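Local coordinates for protein serine-pyruvate aminotransferase (agxt) (Sulfolobus solfataricus, PDB 3ZRP) that probably transfers the amino group of serine to pyruvate, and of alanine to glyoxylate, using pyridoxal 5'-phosphate as its cofactor, at residues 62-67 with 183-187; 165-170 with 188-192; 193-199 with 248-252. One frame throughout, in Å; residues are numbered along the deposited sequence. Where two conformers were deposited one is given.

Interaction 1: 62-67 with 183-187. With PLP (pyridoxal-5'-phosphate), chain C.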
ATOM      1  N   GLY A  62      -5.009  -0.587  -2.633  1.00 17.25           N
ATOM      2  CA  GLY A  62      -5.666  -0.509  -3.933  1.00 17.10           C
ATOM      3  C   GLY A  62      -7.159  -0.667  -3.775  1.00 17.43           C
ATOM      4  O   GLY A  62      -7.702  -0.468  -2.690  1.00 18.51           O
ATOM      5  N   GLY A  63      -7.820  -1.035  -4.863  1.00 18.89           N
ATOM      6  CA  GLY A  63      -9.263  -1.259  -4.819  1.00 18.46           C
ATOM      7  C   GLY A  63      -9.672  -2.240  -3.727  1.00 19.97           C
ATOM      8  O   GLY A  63     -10.668  -2.043  -3.065  1.00 20.30           O
ATOM      9  N   THR A  64      -8.906  -3.334  -3.534  1.00 17.62           N
ATOM     10  CA  THR A  64      -9.287  -4.310  -2.479  1.00 17.25           C
ATOM     11  C   THR A  64      -9.216  -3.755  -1.016  1.00 16.04           C
ATOM     12  O   THR A  64     -10.076  -4.076  -0.179  1.00 17.70           O
ATOM     13  CB  THR A  64      -8.411  -5.631  -2.601  1.00 15.95           C
ATOM     14  OG1 THR A  64      -8.470  -6.068  -3.960  1.00 21.01           O
ATOM     15  CG2 THR A  64      -8.930  -6.690  -1.675  1.00 17.79           C
ATOM     16  N   SER A  65      -8.215  -2.920  -0.718  1.00 18.95           N
ATOM     17  CA  SER A  65      -8.073  -2.389   0.622  1.00 16.52           C
ATOM     18  C   SER A  65      -9.181  -1.336   0.798  1.00 14.57           C
ATOM     19  O   SER A  65      -9.799  -1.328   1.854  1.00 16.38           O
ATOM     20  CB  SER A  65      -6.716  -1.770   0.913  1.00 16.11           C
ATOM     21  OG  SER A  65      -6.370  -0.702   0.058  1.00 19.15           O
ATOM     22  N   ALA A  66      -9.490  -0.623  -0.272  1.00 19.83           N
ATOM     23  CA  ALA A  66     -10.616   0.345  -0.203  1.00 18.23           C
ATOM     24  C   ALA A  66     -11.917  -0.412   0.087  1.00 19.98           C
ATOM     25  O   ALA A  66     -12.672  -0.046   0.984  1.00 20.64           O
ATOM     26  CB  ALA A  66     -10.735   1.164  -1.472  1.00 19.42           C
ATOM     27  N   MET A  67     -12.176  -1.478  -0.650  1.00 20.15           N
ATOM     28  CA  MET A  67     -13.394  -2.278  -0.407  1.00 22.31           C
ATOM     29  C   MET A  67     -13.467  -2.762   1.048  1.00 23.41           C
ATOM     30  O   MET A  67     -14.488  -2.579   1.718  1.00 21.05           O
ATOM     31  CB  MET A  67     -13.465  -3.478  -1.368  1.00 18.91           C
ATOM     32  CG  MET A  67     -13.695  -3.126  -2.856  1.00 19.37           C
ATOM     33  SD  MET A  67     -13.299  -4.536  -3.936  1.00 23.03           S
ATOM     34  CE  MET A  67     -14.794  -5.562  -3.781  1.00 21.87           C
ATOM     35  N   TYR A 183     -18.212   5.679  -2.602  1.00 24.40           N
ATOM     36  CA  TYR A 183     -17.872   5.399  -3.992  1.00 26.21           C
ATOM     37  C   TYR A 183     -16.360   5.209  -3.944  1.00 23.76           C
ATOM     38  O   TYR A 183     -15.664   6.040  -3.365  1.00 24.82           O
ATOM     39  CB  TYR A 183     -18.282   6.581  -4.917  1.00 24.58           C
ATOM     40  CG  TYR A 183     -18.892   6.114  -6.216  1.00 27.44           C
ATOM     41  CD1 TYR A 183     -18.141   5.353  -7.122  1.00 24.99           C
ATOM     42  CD2 TYR A 183     -20.235   6.395  -6.530  1.00 26.59           C
ATOM     43  CE1 TYR A 183     -18.693   4.888  -8.314  1.00 28.49           C
ATOM     44  CE2 TYR A 183     -20.804   5.952  -7.734  1.00 26.12           C
ATOM     45  CZ  TYR A 183     -20.025   5.178  -8.616  1.00 24.42           C
ATOM     46  OH  TYR A 183     -20.543   4.696  -9.795  1.00 25.97           O
ATOM     47  N   LEU A 184     -15.845   4.102  -4.462  1.00 22.89           N
ATOM     48  CA  LEU A 184     -14.427   3.856  -4.288  1.00 23.67           C
ATOM     49  C   LEU A 184     -13.776   3.477  -5.623  1.00 21.69           C
ATOM     50  O   LEU A 184     -14.460   3.033  -6.572  1.00 22.75           O
ATOM     51  CB  LEU A 184     -14.174   2.792  -3.195  1.00 21.29           C
ATOM     52  CG  LEU A 184     -14.721   1.387  -3.474  1.00 20.28           C
ATOM     53  CD1 LEU A 184     -13.739   0.566  -4.335  1.00 22.49           C
ATOM     54  CD2 LEU A 184     -15.056   0.629  -2.173  1.00 19.71           C
ATOM     55  N   THR A 185     -12.469   3.707  -5.698  1.00 23.12           N
ATOM     56  CA  THR A 185     -11.699   3.349  -6.871  1.00 24.30           C
ATOM     57  C   THR A 185     -10.234   3.036  -6.470  1.00 23.89           C
ATOM     58  O   THR A 185      -9.917   2.894  -5.265  1.00 21.40           O
ATOM     59  CB  THR A 185     -11.850   4.419  -8.016  1.00 24.06           C
ATOM     60  OG1 THR A 185     -11.290   3.904  -9.217  1.00 23.80           O
ATOM     61  CG2 THR A 185     -11.168   5.751  -7.684  1.00 22.90           C
ATOM     62  N   ALA A 186      -9.371   2.878  -7.464  1.00 25.34           N
ATOM     63  CA  ALA A 186      -7.938   2.639  -7.230  1.00 24.26           C
ATOM     64  C   ALA A 186      -7.137   3.615  -8.073  1.00 24.05           C
ATOM     65  O   ALA A 186      -7.686   4.227  -8.986  1.00 24.05           O
ATOM     66  CB  ALA A 186      -7.569   1.184  -7.605  1.00 23.15           C
ATOM     67  N   SER A 187      -5.838   3.749  -7.794  1.00 22.88           N
ATOM     68  CA  SER A 187      -5.026   4.700  -8.540  1.00 22.95           C
ATOM     69  C   SER A 187      -4.673   4.277  -9.977  1.00 24.54           C
ATOM     70  O   SER A 187      -4.463   5.118 -10.854  1.00 25.02           O
ATOM     71  CB  SER A 187      -3.786   5.107  -7.736  1.00 23.42           C
ATOM     72  OG  SER A 187      -3.034   3.993  -7.293  1.00 21.08           O
TER
HETATM   73  N1  PLP C1189     -12.791  -4.170  -8.278  1.00 22.35           N
HETATM   74  C2  PLP C1189     -12.678  -4.158  -9.649  1.00 25.13           C
HETATM   75  C2A PLP C1189     -13.912  -3.906 -10.476  1.00 25.55           C
HETATM   76  C3  PLP C1189     -11.425  -4.357 -10.270  1.00 23.99           C
HETATM   77  O3  PLP C1189     -11.333  -4.302 -11.494  1.00 24.86           O
HETATM   78  C4  PLP C1189     -10.278  -4.568  -9.496  1.00 26.73           C
HETATM   79  C4A PLP C1189      -8.928  -4.743 -10.200  1.00 31.91           C
HETATM   80  C5  PLP C1189     -10.441  -4.599  -8.094  1.00 24.54           C
HETATM   81  C6  PLP C1189     -11.693  -4.373  -7.487  1.00 21.33           C
HETATM   82  C5A PLP C1189      -9.298  -4.833  -7.151  1.00 21.58           C
HETATM   83  O4P PLP C1189      -8.342  -3.770  -7.122  1.00 25.49           O
HETATM   84  P   PLP C1189      -6.852  -3.959  -6.614  1.00 23.00           P
HETATM   85  O1P PLP C1189      -6.295  -2.581  -6.794  1.00 19.31           O
HETATM   86  O2P PLP C1189      -6.304  -4.968  -7.568  1.00 23.75           O
HETATM   87  O3P PLP C1189      -7.013  -4.427  -5.211  1.00 17.64           O

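Interaction 2: 165-170 with 188-192. With PLP (pyridoxal-5'-phosphate), chain C.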
ATOM      1  N   VAL A 165     -13.732   0.823  -9.183  1.00 23.80           N
ATOM      2  CA  VAL A 165     -12.338   0.622  -9.538  1.00 24.57           C
ATOM      3  C   VAL A 165     -12.099   0.694 -11.074  1.00 25.02           C
ATOM      4  O   VAL A 165     -11.125   1.323 -11.513  1.00 23.31           O
ATOM      5  CB  VAL A 165     -11.790  -0.701  -8.947  1.00 21.62           C
ATOM      6  CG1 VAL A 165     -10.361  -0.983  -9.426  1.00 25.32           C
ATOM      7  CG2 VAL A 165     -11.775  -0.641  -7.407  1.00 24.21           C
ATOM      8  N   SER A 166     -12.988   0.078 -11.874  1.00 25.92           N
ATOM      9  CA  SER A 166     -12.891   0.143 -13.336  0.50 24.55           C
ATOM     10  C   SER A 166     -13.913   1.088 -13.995  1.00 24.41           C
ATOM     11  O   SER A 166     -14.219   0.969 -15.197  1.00 25.36           O
ATOM     12  CB  SER A 166     -13.019  -1.250 -13.931  0.50 25.50           C
ATOM     13  OG  SER A 166     -11.875  -1.996 -13.608  0.50 24.53           O
ATOM     14  N   SER A 167     -14.433   2.034 -13.230  1.00 23.77           N
ATOM     15  CA  SER A 167     -15.344   3.017 -13.828  1.00 24.99           C
ATOM     16  C   SER A 167     -14.971   4.510 -13.627  1.00 27.67           C
ATOM     17  O   SER A 167     -15.146   5.339 -14.552  1.00 25.15           O
ATOM     18  CB  SER A 167     -16.785   2.772 -13.351  1.00 24.95           C
ATOM     19  OG  SER A 167     -16.898   3.201 -12.007  1.00 24.23           O
ATOM     20  N   VAL A 168     -14.481   4.863 -12.435  1.00 24.92           N
ATOM     21  CA  VAL A 168     -14.167   6.246 -12.109  1.00 21.78           C
ATOM     22  C   VAL A 168     -13.050   6.761 -13.031  1.00 24.34           C
ATOM     23  O   VAL A 168     -12.018   6.104 -13.200  1.00 26.17           O
ATOM     24  CB  VAL A 168     -13.797   6.453 -10.598  1.00 19.69           C
ATOM     25  CG1 VAL A 168     -13.440   7.921 -10.289  1.00 24.65           C
ATOM     26  CG2 VAL A 168     -14.920   5.945  -9.704  1.00 19.72           C
ATOM     27  N   GLY A 169     -13.290   7.919 -13.630  1.00 25.42           N
ATOM     28  CA  GLY A 169     -12.374   8.531 -14.579  1.00 25.20           C
ATOM     29  C   GLY A 169     -12.692   8.150 -16.010  1.00 27.10           C
ATOM     30  O   GLY A 169     -12.009   8.604 -16.929  1.00 28.68           O
ATOM     31  N   ALA A 170     -13.720   7.327 -16.218  1.00 25.60           N
ATOM     32  CA  ALA A 170     -14.059   6.875 -17.579  1.00 25.81           C
ATOM     33  C   ALA A 170     -15.564   6.826 -17.867  1.00 27.89           C
ATOM     34  O   ALA A 170     -15.986   7.135 -18.989  1.00 27.22           O
ATOM     35  CB  ALA A 170     -13.428   5.502 -17.845  1.00 25.82           C
ATOM     36  N   GLN A 188      -4.618   2.973 -10.215  1.00 25.20           N
ATOM     37  CA  GLN A 188      -3.964   2.447 -11.415  1.00 25.56           C
ATOM     38  C   GLN A 188      -4.876   2.078 -12.574  1.00 28.63           C
ATOM     39  O   GLN A 188      -4.388   1.522 -13.577  1.00 28.68           O
ATOM     40  CB  GLN A 188      -3.080   1.219 -11.060  1.00 26.83           C
ATOM     41  CG  GLN A 188      -3.818  -0.142 -10.823  1.00 25.76           C
ATOM     42  CD  GLN A 188      -4.584  -0.244  -9.474  1.00 25.14           C
ATOM     43  OE1 GLN A 188      -4.551   0.671  -8.635  1.00 27.32           O
ATOM     44  NE2 GLN A 188      -5.326  -1.337  -9.305  1.00 24.29           N
ATOM     45  N   LYS A 189      -6.174   2.354 -12.471  1.00 27.95           N
ATOM     46  CA  LYS A 189      -7.058   1.927 -13.575  1.00 30.84           C
ATOM     47  C   LYS A 189      -7.429   3.125 -14.487  1.00 35.48           C
ATOM     48  O   LYS A 189      -6.526   3.678 -15.167  1.00 32.62           O
ATOM     49  CB  LYS A 189      -8.201   0.984 -13.102  1.00 33.10           C
ATOM     50  CG  LYS A 189      -7.653  -0.433 -12.626  1.00 38.15           C
ATOM     51  CD  LYS A 189      -8.652  -1.629 -12.485  1.00 44.74           C
ATOM     52  CE  LYS A 189      -8.049  -2.847 -11.643  1.00 41.91           C
ATOM     53  NZ  LYS A 189      -8.957  -4.070 -11.393  1.00 42.19           N
ATOM     54  N   ALA A 190      -8.688   3.569 -14.502  1.00 32.02           N
ATOM     55  CA  ALA A 190      -9.069   4.641 -15.436  1.00 31.66           C
ATOM     56  C   ALA A 190      -8.477   6.013 -15.084  1.00 37.39           C
ATOM     57  O   ALA A 190      -8.420   6.913 -15.938  1.00 32.12           O
ATOM     58  CB  ALA A 190     -10.582   4.702 -15.637  1.00 34.11           C
ATOM     59  N   LEU A 191      -8.001   6.161 -13.843  1.00 30.32           N
ATOM     60  CA  LEU A 191      -7.269   7.363 -13.442  1.00 30.23           C
ATOM     61  C   LEU A 191      -5.877   7.367 -14.063  1.00 32.46           C
ATOM     62  O   LEU A 191      -5.270   8.424 -14.221  1.00 37.04           O
ATOM     63  CB  LEU A 191      -7.179   7.487 -11.914  1.00 26.93           C
ATOM     64  CG  LEU A 191      -8.530   7.594 -11.200  1.00 27.94           C
ATOM     65  CD1 LEU A 191      -8.362   7.611  -9.690  1.00 25.97           C
ATOM     66  CD2 LEU A 191      -9.337   8.852 -11.677  1.00 26.74           C
ATOM     67  N   GLY A 192      -5.380   6.175 -14.416  1.00 29.61           N
ATOM     68  CA  GLY A 192      -4.118   6.043 -15.177  1.00 34.56           C
ATOM     69  C   GLY A 192      -2.876   6.487 -14.417  1.00 35.05           C
ATOM     70  O   GLY A 192      -1.942   7.020 -15.015  1.00 39.64           O
TER
HETATM   71  N1  PLP C1189     -12.791  -4.170  -8.278  1.00 22.35           N
HETATM   72  C2  PLP C1189     -12.678  -4.158  -9.649  1.00 25.13           C
HETATM   73  C2A PLP C1189     -13.912  -3.906 -10.476  1.00 25.55           C
HETATM   74  C3  PLP C1189     -11.425  -4.357 -10.270  1.00 23.99           C
HETATM   75  O3  PLP C1189     -11.333  -4.302 -11.494  1.00 24.86           O
HETATM   76  C4  PLP C1189     -10.278  -4.568  -9.496  1.00 26.73           C
HETATM   77  C4A PLP C1189      -8.928  -4.743 -10.200  1.00 31.91           C
HETATM   78  C5  PLP C1189     -10.441  -4.599  -8.094  1.00 24.54           C
HETATM   79  C6  PLP C1189     -11.693  -4.373  -7.487  1.00 21.33           C
HETATM   80  C5A PLP C1189      -9.298  -4.833  -7.151  1.00 21.58           C
HETATM   81  O4P PLP C1189      -8.342  -3.770  -7.122  1.00 25.49           O
HETATM   82  P   PLP C1189      -6.852  -3.959  -6.614  1.00 23.00           P
HETATM   83  O1P PLP C1189      -6.295  -2.581  -6.794  1.00 19.31           O
HETATM   84  O2P PLP C1189      -6.304  -4.968  -7.568  1.00 23.75           O
HETATM   85  O3P PLP C1189      -7.013  -4.427  -5.211  1.00 17.64           O
HETATM   86  O   HOH W   1     -10.921   3.878 -12.471  1.00 27.12           O

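Interaction 3: 193-199 with 248-252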
ATOM      1  N   SER A 193      -2.848   6.265 -13.098  1.00 32.12           N
ATOM      2  CA  SER A 193      -1.659   6.614 -12.300  1.00 26.69           C
ATOM      3  C   SER A 193      -0.942   5.352 -11.806  1.00 27.87           C
ATOM      4  O   SER A 193      -1.324   4.226 -12.149  1.00 24.38           O
ATOM      5  CB  SER A 193      -2.048   7.496 -11.127  1.00 28.98           C
ATOM      6  OG  SER A 193      -0.873   8.012 -10.528  1.00 33.57           O
ATOM      7  N   ALA A 194       0.110   5.520 -11.018  1.00 25.95           N
ATOM      8  CA  ALA A 194       0.847   4.338 -10.531  1.00 26.42           C
ATOM      9  C   ALA A 194       0.037   3.605  -9.437  1.00 25.60           C
ATOM     10  O   ALA A 194      -0.705   4.238  -8.689  1.00 25.90           O
ATOM     11  CB  ALA A 194       2.213   4.758 -10.000  1.00 29.01           C
ATOM     12  N   ALA A 195       0.212   2.283  -9.335  1.00 23.93           N
ATOM     13  CA  ALA A 195      -0.499   1.441  -8.362  1.00 23.69           C
ATOM     14  C   ALA A 195      -0.022   1.661  -6.932  1.00 26.53           C
ATOM     15  O   ALA A 195       1.132   2.087  -6.723  1.00 26.36           O
ATOM     16  CB  ALA A 195      -0.349  -0.053  -8.738  1.00 25.45           C
ATOM     17  N   GLY A 196      -0.910   1.399  -5.958  1.00 23.71           N
ATOM     18  CA  GLY A 196      -0.553   1.503  -4.531  1.00 25.10           C
ATOM     19  C   GLY A 196      -1.507   2.272  -3.625  1.00 23.92           C
ATOM     20  O   GLY A 196      -1.278   2.362  -2.419  1.00 22.38           O
ATOM     21  N   LEU A 197      -2.590   2.795  -4.205  1.00 21.52           N
ATOM     22  CA  LEU A 197      -3.581   3.589  -3.466  1.00 23.46           C
ATOM     23  C   LEU A 197      -5.005   3.117  -3.718  1.00 18.71           C
ATOM     24  O   LEU A 197      -5.381   2.870  -4.874  1.00 21.68           O
ATOM     25  CB  LEU A 197      -3.479   5.074  -3.857  1.00 22.49           C
ATOM     26  CG  LEU A 197      -2.130   5.754  -3.630  1.00 24.78           C
ATOM     27  CD1 LEU A 197      -2.151   7.170  -4.285  1.00 25.73           C
ATOM     28  CD2 LEU A 197      -1.806   5.827  -2.148  1.00 23.87           C
ATOM     29  N   GLY A 198      -5.785   2.999  -2.646  1.00 20.07           N
ATOM     30  CA  GLY A 198      -7.234   2.862  -2.743  1.00 18.35           C
ATOM     31  C   GLY A 198      -7.803   4.256  -2.495  1.00 20.14           C
ATOM     32  O   GLY A 198      -7.165   5.033  -1.792  1.00 23.88           O
ATOM     33  N   LEU A 199      -8.930   4.589  -3.130  1.00 21.01           N
ATOM     34  CA  LEU A 199      -9.521   5.932  -3.016  0.60 20.91           C
ATOM     35  C   LEU A 199     -11.000   5.850  -2.689  1.00 21.77           C
ATOM     36  O   LEU A 199     -11.728   5.077  -3.288  1.00 24.74           O
ATOM     37  CB  LEU A 199      -9.335   6.726  -4.315  0.60 22.81           C
ATOM     38  CG  LEU A 199      -7.947   7.231  -4.701  0.60 25.20           C
ATOM     39  CD1 LEU A 199      -7.150   6.109  -5.246  0.60 20.57           C
ATOM     40  CD2 LEU A 199      -8.072   8.335  -5.746  0.60 21.72           C
ATOM     41  N   VAL A 248       3.832   7.767  -4.749  1.00 24.95           N
ATOM     42  CA  VAL A 248       2.658   7.317  -5.509  1.00 25.08           C
ATOM     43  C   VAL A 248       1.587   8.417  -5.458  1.00 25.01           C
ATOM     44  O   VAL A 248       0.865   8.633  -6.421  1.00 28.60           O
ATOM     45  CB  VAL A 248       2.111   5.983  -4.939  1.00 26.63           C
ATOM     46  CG1 VAL A 248       0.849   5.535  -5.664  1.00 26.34           C
ATOM     47  CG2 VAL A 248       3.168   4.915  -5.089  1.00 21.92           C
ATOM     48  N   ILE A 249       1.489   9.080  -4.320  1.00 25.25           N
ATOM     49  CA  ILE A 249       0.513  10.174  -4.137  1.00 24.61           C
ATOM     50  C   ILE A 249       0.914  11.431  -4.953  1.00 28.03           C
ATOM     51  O   ILE A 249       0.044  12.164  -5.458  1.00 26.31           O
ATOM     52  CB  ILE A 249       0.327  10.511  -2.651  1.00 25.16           C
ATOM     53  CG1 ILE A 249      -0.475   9.387  -1.957  1.00 26.49           C
ATOM     54  CG2 ILE A 249      -0.464  11.830  -2.470  1.00 26.08           C
ATOM     55  CD1 ILE A 249      -0.457   9.411  -0.435  1.00 26.72           C
ATOM     56  N   LEU A 250       2.216  11.685  -5.067  1.00 25.02           N
ATOM     57  CA  LEU A 250       2.717  12.765  -5.946  1.00 28.42           C
ATOM     58  C   LEU A 250       2.308  12.488  -7.401  1.00 29.36           C
ATOM     59  O   LEU A 250       1.829  13.388  -8.113  1.00 26.17           O
ATOM     60  CB  LEU A 250       4.252  12.869  -5.858  1.00 30.56           C
ATOM     61  CG  LEU A 250       4.898  13.261  -4.510  1.00 29.46           C
ATOM     62  CD1 LEU A 250       6.434  13.294  -4.622  1.00 28.51           C
ATOM     63  CD2 LEU A 250       4.355  14.573  -4.026  1.00 33.22           C
ATOM     64  N   GLN A 251       2.519  11.239  -7.839  1.00 25.96           N
ATOM     65  CA  GLN A 251       2.106  10.818  -9.178  1.00 28.41           C
ATOM     66  C   GLN A 251       0.588  10.992  -9.364  1.00 25.16           C
ATOM     67  O   GLN A 251       0.138  11.511 -10.398  1.00 24.15           O
ATOM     68  CB  GLN A 251       2.568   9.374  -9.470  1.00 27.47           C
ATOM     69  CG  GLN A 251       4.093   9.257  -9.568  1.00 28.65           C
ATOM     70  CD  GLN A 251       4.634   7.829  -9.487  1.00 32.80           C
ATOM     71  OE1 GLN A 251       4.256   7.055  -8.614  1.00 32.77           O
ATOM     72  NE2 GLN A 251       5.558   7.496 -10.379  1.00 34.80           N
ATOM     73  N   LEU A 252      -0.190  10.572  -8.363  1.00 26.53           N
ATOM     74  CA  LEU A 252      -1.656  10.721  -8.385  1.00 23.89           C
ATOM     75  C   LEU A 252      -2.096  12.195  -8.562  1.00 26.31           C
ATOM     76  O   LEU A 252      -3.044  12.472  -9.301  1.00 26.82           O
ATOM     77  CB  LEU A 252      -2.332  10.093  -7.129  1.00 23.59           C
ATOM     78  CG  LEU A 252      -3.881  10.168  -7.085  1.00 25.44           C
ATOM     79  CD1 LEU A 252      -4.547   9.397  -8.261  1.00 26.92           C
ATOM     80  CD2 LEU A 252      -4.474   9.695  -5.747  1.00 27.30           C
TER
HETATM   81  O   HOH W   2      -0.765   7.095  -8.207  1.00 24.55           O

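Interaction 1: 62-67 with 183-187
Strand 183-186 backs the phosphate-binding start of helix 63-67. Leu184 is the first residue of the strand to meet the helix: its CA-to-CB bond points toward the helix, and CD2 lies 3.8 Å from Met67 CA while CD1 lies 4.0 Å from Met67 CG. Its CB also sits 4.2 Å from Ala66 CB, so one leucine fills the space beneath a turn of helix. Thr185 turns its side chain away, and Thr185 OG1 is hydrogen-bonded to Gly164 O; what Thr185 offers the helix is its backbone, O lying 4.2 Å from both Gly63 CA and Ala66 CB. Ala186 points back toward the helix, and its CB comes within 3.5 Å of Gly63 N, the closest approach between the two segments. The segment axes pass 7.5 Å apart at 155°, nearly antiparallel, and the small Gly63, Ala66 and Ala186 let the backbones come close, Gly63 CA lying 4.8 Å from Ala186 CA. A CB on Gly62, at the N-cap position, would collide with PLP O1P, and one on Gly63 with the ester oxygen O4P. Gly63 N donates to PLP O1P at 2.9 Å, while Thr64 N and Thr64 OG1 donate to PLP O3P at 2.8 and 2.5 Å. The chemistry is thus divided: apolar contacts seat the helix on the sheet, leaving amides at its N-terminus to bind phosphate oxygens, where the helix dipole also favours negative charge.

Interaction 2: 165-170 with 188-192
Lys189 stretches its aliphatic chain along Val165 and Ser166, with CD 3.6 Å from Val165 CG1 and 3.4 Å from Ser166 OG, itself hydrogen-bonded to Thr138 OG1, while its CB lies 3.3 Å from Val165 O. The chain is nearly extended beyond chi1, and ends in a covalent bond of 1.4 Å from Lys189 NZ to PLP C4A: this is the lysine that carries the cofactor, as the internal aldimine lysine does in aminotransferases of this fold type. Val165 also reaches the pyridine ring, CG1 lying 3.6 Å from PLP C4, and Gln188 NE2 donates to PLP O1P at 3.0 Å. Farther from the cofactor the two loops close on one another through small residues. Ala190 CB fits against Val168 O at 3.2 Å and Ala170 CB at 3.7 Å, and Leu191 CD2 lies 4.2 Å from Gly169 CA, where a side chain would be crowded by Leu191 and by the local backbone. A type I turn from Lys189 to Gly192 bends the second loop. Between the backbones sits a water that donates to Val165 O at 2.7 Å and Val168 O at 2.6 Å and accepts from Ala190 N at 3.0 Å. In the absence of direct hydrogen bonds between the segments, this water satisfies three backbone groups, while apolar contact with Val165 confines the methylene chain that presents the lysine nitrogen to the cofactor.

Interaction 3: 193-199 with 248-252
This is a buried helix-on-sheet contact, in which helix 246-262 lies over the beginning of strand 197-202 in the central mixed sheet and over the loop leading into it. The short axes of strand 197-199 and helix 248-252 are 10.7 Å apart at closest approach and inclined at 50°, a gap filled by branched aliphatic side chains. Leu197 is at the centre: its CG lies 3.6 Å from Val248 CG1, and its CD1 lies 3.6 Å from Ile249 CG1 and 3.7 Å from Leu252 CD2. Two residues on, as strand alternation requires, Leu199 faces the same helix and places CD2 3.8 Å from Leu252 CD2. Ile58 of the neighbouring strand 55-60 and Leu44 of helix 31-48 extend this apolar layer. Near the loop, side-chain carbon meets backbone: Val248 CG1 lies 3.6 Å from both Ala194 O and Ala195 O, and Ala194 CB packs 3.4 Å from Gln251 OE1, whose amide NE2 bonds to Leu18 O. One water joins the two segments, accepting from Ser193 OG at 2.5 Å and donating to Ala194 O and Val248 O at 2.9 Å each. Val248 also packs against Val248 of the second subunit, which places this end of the contact at the dimer interface. Leucine, valine and isoleucine therefore bury the strand side, and a water bridges Ser193 OG, Ala194 O and Val248 O, giving the segments an indirect polar link.

How the interactions relate
The principle illustrated is that one cofactor site is assembled from a helix N-terminus and loops that follow strands of one sheet. Interactions 1 and 2, with centres 10 Å apart, both touch PLP: the first binds phosphate oxygens, the second supplies Lys189, bonded to C4A, and Gln188, which also reaches the phosphate. Gly63 CA lies 3.7 Å from Val165 CG2 between them. Interaction 3 lies farther from the cofactor, the side chain of Ala195 being about 7 Å from PLP. It shares the sheet with interaction 1, Thr185 N lying 2.9 Å from Leu199 O, and meets interaction 2 where Gln188 CB lies 3.7 Å from Ala195 CA. Tyr240 and Thr243 of the second subunit also hydrogen-bond PLP.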